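Local coordinates for GTPase-activating protein BEM3 (Saccharomyces cerevisiae S288C, PDB 6FSF), which stimulates GTP hydrolysis by CDC42 and, less efficiently, by RHO1, and binds phosphatidylinositol 3-phosphate, here represented by its tandem PX and PH domains, at residues S25-D30 against W159-G164; L88-V93 against Y224-T229; G143-R148 against L171-K176; I190-N195 against K231-W236. All coordinates share one frame; numbering follows the deposited sequence.

Interactions 1 and 2 join the PX side of the chain to the PH domain, whereas interactions 3 and 4 lie within the PH domain. The centres of interactions 1 and 2 are about 10 Å apart, and the two share the carboxylate of Glu228, whose OE1 lies 2.7 Å from OG of Ser25 and whose OE2 reaches N of Thr26. Interaction 3 is about 7 Å from interaction 1, centre to centre, because the strand carrying 159-164 runs between the two strands of interaction 3. Interaction 4 lies about 11 Å from interaction 2, and Thr227 packs against its helix. Trp236 of that helix meets Leu145, with CD2 of Leu145 3.7 Å from NE1 of Trp236.

Interaction 1: S25-D30 against W159-G164; sequences STLYRD and WRVRYG
The seam between the PX and PH domains is made here by Leu27 and Arg29 of the PX sheet meeting Val161 of the PH sheet. Val161 presents two different surfaces. Its CG2 branch meets CD2 of Leu27 at 4.1 Å, an ordinary apolar touch with the two side chains running aslant to one another. Its CB lies 4.2 Å from NH2 of Arg29, whose guanidinium arrives from the opposite direction and at a slant.

CB of Arg29 already points toward the PH strand, and the chain, bent at chi2 (-131°), carries NH2 to Val161; on the way Arg29 also packs on Leu35 and Lys176. Leu27, with CG beside its backbone N (chi1 -58°), extends toward the seam and rests on Leu146 and Arg96 as well. Two residues earlier, OG of Ser25 accepts a hydrogen bond from N of Leu27 at 2.9 Å, nearly straight at 167°. This is an ST turn, and it shapes the backbone where the strand turns a corner at Thr26.

On the PH strand the neighbours of Val161 point the other way. Arg162 turns its guanidinium to Glu181 in a salt bridge, and CG of Arg160 lies above one face of that guanidinium, off toward the rim. No hydrogen bond or salt bridge crosses between 25-30 and 159-164, so the contact is van der Waals packing. Leu35 and Leu88 pack against Val161 too. The two segments thus meet through side chains, an interdomain packing between a PX sheet and a PH strand in tandem PX-PH domains.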
# COMPACT_ATOMS: atom_id res chain seq x y z
N SER A 25 0.13 1.98 0.77
CA SER A 25 -0.48 0.68 0.53
C SER A 25 -0.55 0.41 -0.97
O SER A 25 -0.58 1.34 -1.78
CB SER A 25 -1.89 0.60 1.13
OG SER A 25 -2.53 -0.61 0.76
N THR A 26 -0.57 -0.88 -1.31
CA THR A 26 -0.90 -1.34 -2.66
C THR A 26 -2.08 -2.30 -2.63
O THR A 26 -2.29 -3.06 -3.59
CB THR A 26 0.31 -2.00 -3.32
OG1 THR A 26 0.65 -3.21 -2.62
CG2 THR A 26 1.52 -1.07 -3.30
N LEU A 27 -2.86 -2.29 -1.55
CA LEU A 27 -4.07 -3.10 -1.41
C LEU A 27 -5.30 -2.24 -1.20
O LEU A 27 -6.33 -2.74 -0.74
CB LEU A 27 -3.92 -4.10 -0.26
CG LEU A 27 -2.74 -5.06 -0.35
CD1 LEU A 27 -2.70 -5.95 0.88
CD2 LEU A 27 -2.82 -5.89 -1.62
N TYR A 28 -5.22 -0.96 -1.53
CA TYR A 28 -6.32 -0.03 -1.30
C TYR A 28 -7.42 -0.23 -2.34
O TYR A 28 -7.15 -0.38 -3.53
CB TYR A 28 -5.82 1.41 -1.34
CG TYR A 28 -6.88 2.46 -1.09
CD1 TYR A 28 -7.46 3.15 -2.15
CD2 TYR A 28 -7.29 2.77 0.20
CE1 TYR A 28 -8.43 4.11 -1.93
CE2 TYR A 28 -8.25 3.73 0.43
CZ TYR A 28 -8.82 4.40 -0.63
OH TYR A 28 -9.79 5.35 -0.40
N ARG A 29 -8.67 -0.23 -1.88
CA ARG A 29 -9.83 -0.32 -2.75
C ARG A 29 -10.33 1.09 -3.05
O ARG A 29 -10.73 1.83 -2.13
CB ARG A 29 -10.94 -1.15 -2.10
CG ARG A 29 -10.56 -2.61 -1.86
CD ARG A 29 -11.65 -3.54 -2.38
NE ARG A 29 -11.49 -4.91 -1.89
CZ ARG A 29 -11.02 -5.92 -2.60
NH1 ARG A 29 -10.65 -5.74 -3.86
NH2 ARG A 29 -10.92 -7.13 -2.06
N ASP A 30 -10.32 1.46 -4.33
CA ASP A 30 -10.63 2.82 -4.75
C ASP A 30 -12.14 2.97 -4.98
O ASP A 30 -12.94 2.19 -4.46
CB ASP A 30 -9.80 3.18 -5.99
CG ASP A 30 -9.96 2.18 -7.12
OD1 ASP A 30 -10.88 1.34 -7.06
OD2 ASP A 30 -9.16 2.24 -8.08
N TRP A 159 -3.90 -16.64 -0.66
CA TRP A 159 -4.09 -15.42 0.11
C TRP A 159 -5.22 -14.59 -0.49
O TRP A 159 -5.46 -14.62 -1.70
CB TRP A 159 -2.80 -14.59 0.16
CG TRP A 159 -1.65 -15.32 0.78
CD1 TRP A 159 -0.70 -16.05 0.14
CD2 TRP A 159 -1.33 -15.38 2.18
NE1 TRP A 159 0.20 -16.57 1.05
CE2 TRP A 159 -0.17 -16.17 2.31
CE3 TRP A 159 -1.91 -14.84 3.33
CZ2 TRP A 159 0.42 -16.43 3.54
CZ3 TRP A 159 -1.32 -15.10 4.56
CH2 TRP A 159 -0.17 -15.89 4.65
N ARG A 160 -5.90 -13.85 0.37
CA ARG A 160 -7.01 -12.99 -0.03
C ARG A 160 -6.96 -11.70 0.77
O ARG A 160 -6.62 -11.70 1.95
CB ARG A 160 -8.36 -13.69 0.16
CG ARG A 160 -8.54 -14.30 1.55
CD ARG A 160 -9.90 -14.97 1.71
NE ARG A 160 -10.09 -16.09 0.80
CZ ARG A 160 -11.24 -16.74 0.66
NH1 ARG A 160 -11.34 -17.75 -0.19
NH2 ARG A 160 -12.30 -16.37 1.37
N VAL A 161 -7.31 -10.59 0.12
CA VAL A 161 -7.29 -9.28 0.75
C VAL A 161 -8.49 -9.15 1.68
O VAL A 161 -9.63 -9.42 1.29
CB VAL A 161 -7.29 -8.16 -0.31
CG1 VAL A 161 -7.27 -6.80 0.35
CG2 VAL A 161 -6.11 -8.33 -1.25
N ARG A 162 -8.23 -8.73 2.92
CA ARG A 162 -9.27 -8.48 3.90
C ARG A 162 -9.04 -7.12 4.55
O ARG A 162 -7.90 -6.65 4.63
CB ARG A 162 -9.31 -9.57 4.98
CG ARG A 162 -9.86 -10.90 4.51
CD ARG A 162 -11.35 -10.79 4.22
NE ARG A 162 -11.65 -11.16 2.84
CZ ARG A 162 -12.00 -12.39 2.46
NH1 ARG A 162 -12.08 -13.36 3.35
NH2 ARG A 162 -12.26 -12.64 1.18
N TYR A 163 -10.12 -6.50 5.00
CA TYR A 163 -10.04 -5.28 5.79
C TYR A 163 -10.44 -5.61 7.22
O TYR A 163 -11.56 -6.07 7.46
CB TYR A 163 -10.94 -4.19 5.21
CG TYR A 163 -10.93 -2.92 6.03
CD1 TYR A 163 -12.11 -2.39 6.53
CD2 TYR A 163 -9.74 -2.27 6.32
CE1 TYR A 163 -12.11 -1.24 7.29
CE2 TYR A 163 -9.73 -1.11 7.08
CZ TYR A 163 -10.91 -0.60 7.56
OH TYR A 163 -10.91 0.55 8.32
N GLY A 164 -9.52 -5.40 8.15
CA GLY A 164 -9.73 -5.78 9.54
C GLY A 164 -10.13 -4.59 10.40
O GLY A 164 -9.58 -3.50 10.27

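Interaction 2: L88-V93 against Y224-T229; sequences LSPTKV and YICTET
Both oxygens of the Glu228 carboxylate are held, while the stem of this side chain leans on Val93. OE1 is hydrogen-bonded to OG of Ser25, and OE2 to the backbone N of Thr26, both on the PX side. The chain of Glu228 is extended beyond CG (chi2 -173°), which brings the carboxylate to Ser25 and Thr26, with OE2 of Glu228 still 3.9 Å from CG1 of Val93. Nearer the backbone, CG of Glu228 also comes 3.9 Å from CG1 of Val93.

The second touch is apolar. The Pro90 ring packs over the Cys226 side chain, its CG 3.6 Å from SG of Cys226 and its CB 3.9 Å from CB of the same cysteine. Trp159 lies against both residues.

Pro90 opens the helix that Ser89 caps. OG of Ser89 accepts from N of Lys92 at 3.2 Å. Across the seam, Thr229 is the N-cap of the C-terminal helix, and OG1 of Thr227 donates to O of Thr229 at 2.8 Å.

With no hydrogen bond between 88-93 and 224-229, the two segments join by apolar packing. The buried carboxylate is satisfied instead by neutral donors of the PX strand, which would probably make its charge tolerable inside the domain interface.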
# COMPACT_ATOMS: atom_id res chain seq x y z
N LEU A 88 -0.74 -13.13 -5.78
CA LEU A 88 -0.75 -12.40 -4.52
C LEU A 88 -0.07 -13.20 -3.42
O LEU A 88 -0.54 -14.29 -3.05
CB LEU A 88 -2.18 -12.06 -4.11
CG LEU A 88 -2.34 -11.13 -2.91
CD1 LEU A 88 -1.84 -9.74 -3.25
CD2 LEU A 88 -3.77 -11.07 -2.39
N SER A 89 1.03 -12.67 -2.88
CA SER A 89 1.73 -13.26 -1.76
C SER A 89 2.22 -12.14 -0.85
O SER A 89 2.51 -11.04 -1.33
CB SER A 89 2.93 -14.12 -2.21
OG SER A 89 4.09 -13.33 -2.37
N PRO A 90 2.31 -12.39 0.46
CA PRO A 90 2.76 -11.32 1.37
C PRO A 90 4.15 -10.79 1.07
O PRO A 90 4.39 -9.58 1.24
CB PRO A 90 2.69 -11.99 2.75
CG PRO A 90 1.68 -13.07 2.59
CD PRO A 90 1.85 -13.58 1.19
N THR A 91 5.07 -11.65 0.64
CA THR A 91 6.44 -11.18 0.40
C THR A 91 6.52 -10.29 -0.84
O THR A 91 7.36 -9.38 -0.89
CB THR A 91 7.39 -12.37 0.28
OG1 THR A 91 8.72 -11.89 0.05
CG2 THR A 91 6.98 -13.29 -0.85
N LYS A 92 5.67 -10.54 -1.84
CA LYS A 92 5.64 -9.66 -3.01
C LYS A 92 4.99 -8.32 -2.67
O LYS A 92 5.45 -7.27 -3.13
CB LYS A 92 4.89 -10.33 -4.16
CG LYS A 92 5.52 -11.61 -4.68
CD LYS A 92 4.78 -12.07 -5.92
CE LYS A 92 4.86 -13.57 -6.12
NZ LYS A 92 3.95 -14.00 -7.22
N VAL A 93 3.91 -8.35 -1.89
CA VAL A 93 3.22 -7.13 -1.49
C VAL A 93 4.17 -6.22 -0.72
O VAL A 93 4.21 -5.00 -0.93
CB VAL A 93 1.97 -7.47 -0.66
CG1 VAL A 93 1.39 -6.22 -0.02
CG2 VAL A 93 0.94 -8.16 -1.53
N TYR A 224 -4.27 -17.28 9.31
CA TYR A 224 -2.96 -16.71 9.04
C TYR A 224 -3.15 -15.32 8.44
O TYR A 224 -3.82 -15.16 7.42
CB TYR A 224 -2.16 -17.61 8.10
CG TYR A 224 -1.90 -18.98 8.67
CD1 TYR A 224 -0.74 -19.26 9.37
CD2 TYR A 224 -2.84 -20.00 8.51
CE1 TYR A 224 -0.51 -20.52 9.90
CE2 TYR A 224 -2.62 -21.26 9.04
CZ TYR A 224 -1.45 -21.52 9.73
OH TYR A 224 -1.23 -22.77 10.25
N ILE A 225 -2.56 -14.31 9.09
CA ILE A 225 -2.78 -12.91 8.73
C ILE A 225 -1.43 -12.23 8.58
O ILE A 225 -0.56 -12.36 9.46
CB ILE A 225 -3.64 -12.19 9.78
CG1 ILE A 225 -5.01 -12.86 9.90
CG2 ILE A 225 -3.79 -10.72 9.43
CD1 ILE A 225 -5.75 -12.52 11.17
N CYS A 226 -1.25 -11.50 7.49
CA CYS A 226 -0.03 -10.75 7.23
C CYS A 226 -0.38 -9.29 6.98
O CYS A 226 -1.44 -8.96 6.43
CB CYS A 226 0.73 -11.31 6.02
SG CYS A 226 1.29 -13.02 6.21
N THR A 227 0.53 -8.40 7.39
CA THR A 227 0.42 -6.98 7.11
C THR A 227 1.32 -6.61 5.94
O THR A 227 2.17 -7.39 5.50
CB THR A 227 0.77 -6.15 8.34
OG1 THR A 227 2.00 -6.62 8.91
CG2 THR A 227 -0.34 -6.23 9.38
N GLU A 228 1.13 -5.40 5.43
CA GLU A 228 1.93 -4.94 4.29
C GLU A 228 3.34 -4.56 4.69
O GLU A 228 4.26 -4.65 3.87
CB GLU A 228 1.23 -3.77 3.60
CG GLU A 228 -0.08 -4.14 2.95
CD GLU A 228 -0.67 -3.00 2.14
OE1 GLU A 228 -1.59 -2.33 2.63
OE2 GLU A 228 -0.18 -2.77 1.01
N THR A 229 3.55 -4.14 5.94
CA THR A 229 4.86 -3.78 6.44
C THR A 229 5.11 -4.48 7.77
O THR A 229 4.19 -4.95 8.44
CB THR A 229 5.00 -2.26 6.62
OG1 THR A 229 4.10 -1.81 7.65
CG2 THR A 229 4.69 -1.53 5.33

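Interaction 3: G143-R148 against L171-K176; sequences GSLLLR and LQLFDK
Leu173 reaches over the intervening strand to Leu145 and Leu147, and its side chain can be followed outward atom by atom. CB comes first, next to CB of Arg162 on the strand that runs between. CG follows, lying beside the backbone N (chi1 -55°), and here the chain forks. One branch, CD1 of Leu173, meets CD2 of Leu147 at 4.0 Å. The other, CD2 of Leu173, comes to 4.2 Å from CD1 of Leu145. The fork therefore spans two residues of the same strand, one branch to each.

Leu147 answers from its own side with CG anti to the backbone N (chi1 177°), so that CD2 extends toward Leu173 and the two side chains slant across each other. Leu145 offers CD1. Leu145, Leu147 and Leu173 are all buried.

Strands 142-148 and 170-174 are not neighbours in the sheet. Strand 160-167 lies between them and hydrogen-bonds to both, so the CA atoms of Leu145 and Leu173 stand 8.8 Å apart. The leucine side chains, all pointing to the same inner side, span the gap over the middle strand. Around them, Ile225 packs on both Leu145 and Leu147, while Trp236 of the C-terminal helix reaches Leu145 and Leu171, closing this part of the PH interior.

Chemically the contact is dispersion between buried methyl groups. No hydrogen bond crosses between the two segments, so no directional bond fixes it, and it implies an oily, solvent-shielded interior for the sheet.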
# COMPACT_ATOMS: atom_id res chain seq x y z
N GLY A 143 -6.96 -1.58 9.17
CA GLY A 143 -5.98 -1.64 8.10
C GLY A 143 -6.25 -2.81 7.18
O GLY A 143 -7.04 -3.71 7.48
N SER A 144 -5.58 -2.78 6.03
CA SER A 144 -5.68 -3.86 5.06
C SER A 144 -4.82 -5.04 5.50
O SER A 144 -3.71 -4.86 6.02
CB SER A 144 -5.24 -3.38 3.68
OG SER A 144 -6.05 -2.30 3.23
N LEU A 145 -5.34 -6.25 5.30
CA LEU A 145 -4.66 -7.46 5.74
C LEU A 145 -4.72 -8.51 4.63
O LEU A 145 -5.55 -8.43 3.72
CB LEU A 145 -5.27 -8.02 7.03
CG LEU A 145 -5.28 -7.11 8.26
CD1 LEU A 145 -6.06 -7.75 9.39
CD2 LEU A 145 -3.87 -6.78 8.70
N LEU A 146 -3.83 -9.49 4.73
CA LEU A 146 -3.81 -10.64 3.84
C LEU A 146 -4.10 -11.89 4.65
O LEU A 146 -3.47 -12.13 5.68
CB LEU A 146 -2.46 -10.77 3.12
CG LEU A 146 -2.14 -9.66 2.11
CD1 LEU A 146 -0.76 -9.85 1.50
CD2 LEU A 146 -3.20 -9.60 1.03
N LEU A 147 -5.06 -12.69 4.19
CA LEU A 147 -5.60 -13.81 4.95
C LEU A 147 -5.41 -15.12 4.20
O LEU A 147 -5.67 -15.20 3.00
CB LEU A 147 -7.09 -13.59 5.26
CG LEU A 147 -7.81 -14.72 6.01
CD1 LEU A 147 -7.20 -14.94 7.38
CD2 LEU A 147 -9.29 -14.40 6.12
N ARG A 148 -4.98 -16.15 4.93
CA ARG A 148 -4.85 -17.50 4.40
C ARG A 148 -5.47 -18.49 5.38
O ARG A 148 -5.47 -18.27 6.59
CB ARG A 148 -3.37 -17.87 4.15
CG ARG A 148 -3.16 -19.26 3.56
CD ARG A 148 -1.68 -19.61 3.45
NE ARG A 148 -1.02 -19.72 4.75
CZ ARG A 148 -0.84 -20.87 5.40
NH1 ARG A 148 -1.27 -22.01 4.88
NH2 ARG A 148 -0.23 -20.88 6.58
N LEU A 171 -12.25 -9.09 16.62
CA LEU A 171 -11.73 -8.72 15.31
C LEU A 171 -12.76 -9.04 14.24
O LEU A 171 -13.37 -10.12 14.26
CB LEU A 171 -10.42 -9.45 15.01
CG LEU A 171 -9.83 -9.28 13.61
CD1 LEU A 171 -9.65 -7.81 13.28
CD2 LEU A 171 -8.50 -10.03 13.49
N GLN A 172 -12.98 -8.10 13.32
CA GLN A 172 -13.92 -8.28 12.22
C GLN A 172 -13.18 -8.12 10.90
O GLN A 172 -12.41 -7.18 10.73
CB GLN A 172 -15.07 -7.28 12.30
CG GLN A 172 -15.85 -7.33 13.61
CD GLN A 172 -17.30 -6.90 13.44
OE1 GLN A 172 -17.76 -6.65 12.33
NE2 GLN A 172 -18.02 -6.82 14.55
N LEU A 173 -13.40 -9.05 9.97
CA LEU A 173 -12.79 -9.03 8.65
C LEU A 173 -13.87 -8.89 7.59
O LEU A 173 -14.89 -9.58 7.64
CB LEU A 173 -11.95 -10.28 8.40
CG LEU A 173 -10.86 -10.58 9.44
CD1 LEU A 173 -10.03 -11.79 9.04
CD2 LEU A 173 -9.97 -9.37 9.65
N PHE A 174 -13.62 -8.01 6.62
CA PHE A 174 -14.57 -7.72 5.56
C PHE A 174 -13.94 -7.99 4.20
O PHE A 174 -12.76 -7.70 3.98
CB PHE A 174 -15.04 -6.25 5.61
CG PHE A 174 -15.64 -5.86 6.93
CD1 PHE A 174 -17.02 -5.86 7.11
CD2 PHE A 174 -14.84 -5.48 7.99
CE1 PHE A 174 -17.57 -5.49 8.32
CE2 PHE A 174 -15.39 -5.11 9.20
CZ PHE A 174 -16.76 -5.12 9.37
N ASP A 175 -14.73 -8.55 3.29
CA ASP A 175 -14.36 -8.73 1.89
C ASP A 175 -15.25 -7.81 1.07
O ASP A 175 -16.43 -8.11 0.85
CB ASP A 175 -14.50 -10.18 1.44
CG ASP A 175 -14.52 -10.33 -0.07
OD1 ASP A 175 -15.14 -11.30 -0.56
OD2 ASP A 175 -13.92 -9.49 -0.77
N LYS A 176 -14.69 -6.69 0.62
CA LYS A 176 -15.41 -5.69 -0.17
C LYS A 176 -16.65 -5.20 0.59
O LYS A 176 -17.77 -5.17 0.07
CB LYS A 176 -15.78 -6.24 -1.55
CG LYS A 176 -14.58 -6.83 -2.28
CD LYS A 176 -14.98 -7.88 -3.30
CE LYS A 176 -15.64 -7.26 -4.51
NZ LYS A 176 -14.71 -6.41 -5.29

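Interaction 4: I190-N195 against K231-W236; sequences IELIPN and KERELW
Arg233 throws its side chain from the C-terminal helix across to the outer strand 188-193 and the loop that follows, where Leu192, Ile193 and Asn195 receive it. Its conformation is what makes the reach possible. CG stands anti to the backbone N (chi1 176°), the chain stays extended through chi2, and a bend at chi3 (69°) brings the guanidinium edge to O of Ile193.

There, NH1 of Arg233 donates to O of Ile193 at 3.1 Å, a bent bond (138°) that runs close to the guanidinium plane. Gly206 O, on the adjoining strand, takes NH1 as well, so this one nitrogen serves two carbonyls.

Leu192 lies over one face of the guanidinium and sets CD2 4.2 Å from CZ of Arg233, above the centre of the flat group. Asn195 comes in from the opposite direction. Its amide plane is 15° from that of the guanidinium, yet ND2 of Asn195 approaches at a slant, neither over the face nor at the edge, and lies 3.6 Å from NH2 of Arg233. Both nitrogens are donors, so this is proximity without a bond; OD1 of Asn195 accepts instead from N of Asn205.

The contact sits at the surface, where the arginine ties the helix to the edge strand. A seven-stranded antiparallel sheet, bent round into a barrel-like sandwich with the C-terminal helix capping one open end, is the PH fold.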
# COMPACT_ATOMS: atom_id res chain seq x y z
N ILE A 190 -2.24 -16.14 19.93
CA ILE A 190 -1.55 -15.40 18.89
C ILE A 190 -0.06 -15.71 18.96
O ILE A 190 0.52 -15.79 20.05
CB ILE A 190 -1.79 -13.88 19.02
CG1 ILE A 190 -3.28 -13.55 18.95
CG2 ILE A 190 -1.04 -13.11 17.94
CD1 ILE A 190 -3.98 -13.48 20.29
N GLU A 191 0.55 -15.89 17.79
CA GLU A 191 1.98 -16.15 17.69
C GLU A 191 2.50 -15.54 16.39
O GLU A 191 1.82 -15.57 15.37
CB GLU A 191 2.29 -17.65 17.73
CG GLU A 191 1.61 -18.46 16.63
CD GLU A 191 1.98 -19.93 16.67
OE1 GLU A 191 2.95 -20.28 17.37
OE2 GLU A 191 1.30 -20.73 15.99
N LEU A 192 3.72 -15.00 16.44
CA LEU A 192 4.37 -14.51 15.24
C LEU A 192 4.85 -15.68 14.39
O LEU A 192 5.32 -16.70 14.90
CB LEU A 192 5.56 -13.61 15.58
CG LEU A 192 5.34 -12.21 16.13
CD1 LEU A 192 5.06 -12.25 17.63
CD2 LEU A 192 6.56 -11.34 15.83
N ILE A 193 4.74 -15.53 13.07
CA ILE A 193 5.36 -16.44 12.12
C ILE A 193 6.68 -15.80 11.68
O ILE A 193 6.66 -14.67 11.17
CB ILE A 193 4.45 -16.71 10.92
CG1 ILE A 193 3.22 -17.50 11.36
CG2 ILE A 193 5.22 -17.46 9.84
CD1 ILE A 193 1.97 -17.17 10.57
N PRO A 194 7.82 -16.46 11.88
CA PRO A 194 9.09 -15.85 11.47
C PRO A 194 9.16 -15.68 9.97
O PRO A 194 8.76 -16.56 9.21
CB PRO A 194 10.14 -16.85 11.98
CG PRO A 194 9.40 -18.16 12.05
CD PRO A 194 8.00 -17.80 12.45
N ASN A 195 9.65 -14.51 9.54
CA ASN A 195 9.80 -14.26 8.11
C ASN A 195 10.71 -15.30 7.46
O ASN A 195 10.49 -15.69 6.31
CB ASN A 195 10.34 -12.85 7.87
CG ASN A 195 9.32 -11.77 8.18
OD1 ASN A 195 8.12 -11.95 7.98
ND2 ASN A 195 9.80 -10.63 8.67
N LYS A 231 6.30 -2.87 10.33
CA LYS A 231 5.81 -1.95 11.35
C LYS A 231 4.33 -2.17 11.62
O LYS A 231 3.89 -2.11 12.78
CB LYS A 231 6.06 -0.50 10.92
CG LYS A 231 5.52 0.53 11.91
CD LYS A 231 5.58 1.94 11.36
CE LYS A 231 5.07 2.93 12.40
NZ LYS A 231 5.17 4.34 11.92
N GLU A 232 3.55 -2.43 10.57
CA GLU A 232 2.13 -2.68 10.76
C GLU A 232 1.88 -3.94 11.58
O GLU A 232 0.89 -4.02 12.31
CB GLU A 232 1.43 -2.78 9.40
CG GLU A 232 0.76 -1.50 8.96
CD GLU A 232 -0.49 -1.20 9.76
OE1 GLU A 232 -1.49 -1.94 9.61
OE2 GLU A 232 -0.48 -0.23 10.54
N ARG A 233 2.77 -4.94 11.47
CA ARG A 233 2.65 -6.10 12.34
C ARG A 233 2.90 -5.72 13.80
O ARG A 233 2.20 -6.20 14.69
CB ARG A 233 3.62 -7.21 11.91
CG ARG A 233 3.60 -8.42 12.84
CD ARG A 233 4.26 -9.64 12.23
NE ARG A 233 5.70 -9.48 12.08
CZ ARG A 233 6.53 -10.47 11.76
NH1 ARG A 233 6.06 -11.69 11.54
NH2 ARG A 233 7.83 -10.23 11.65
N GLU A 234 3.89 -4.86 14.05
CA GLU A 234 4.12 -4.36 15.40
C GLU A 234 2.88 -3.65 15.93
O GLU A 234 2.45 -3.90 17.06
CB GLU A 234 5.33 -3.42 15.43
CG GLU A 234 6.68 -4.10 15.31
CD GLU A 234 7.83 -3.12 15.48
OE1 GLU A 234 7.74 -2.24 16.36
OE2 GLU A 234 8.81 -3.22 14.71
N LEU A 235 2.31 -2.76 15.13
CA LEU A 235 1.15 -1.99 15.58
C LEU A 235 -0.05 -2.89 15.84
O LEU A 235 -0.79 -2.68 16.81
CB LEU A 235 0.79 -0.91 14.55
CG LEU A 235 1.85 0.16 14.25
CD1 LEU A 235 1.24 1.28 13.42
CD2 LEU A 235 2.45 0.70 15.54
N TRP A 236 -0.24 -3.91 15.01
CA TRP A 236 -1.40 -4.79 15.17
C TRP A 236 -1.27 -5.65 16.42
O TRP A 236 -2.26 -5.87 17.13
CB TRP A 236 -1.59 -5.66 13.93
CG TRP A 236 -2.55 -5.08 12.94
CD1 TRP A 236 -2.25 -4.40 11.80
CD2 TRP A 236 -3.98 -5.14 13.01
NE1 TRP A 236 -3.41 -4.02 11.15
CE2 TRP A 236 -4.48 -4.47 11.88
CE3 TRP A 236 -4.88 -5.69 13.93
CZ2 TRP A 236 -5.85 -4.33 11.64
CZ3 TRP A 236 -6.24 -5.56 13.68
CH2 TRP A 236 -6.71 -4.88 12.55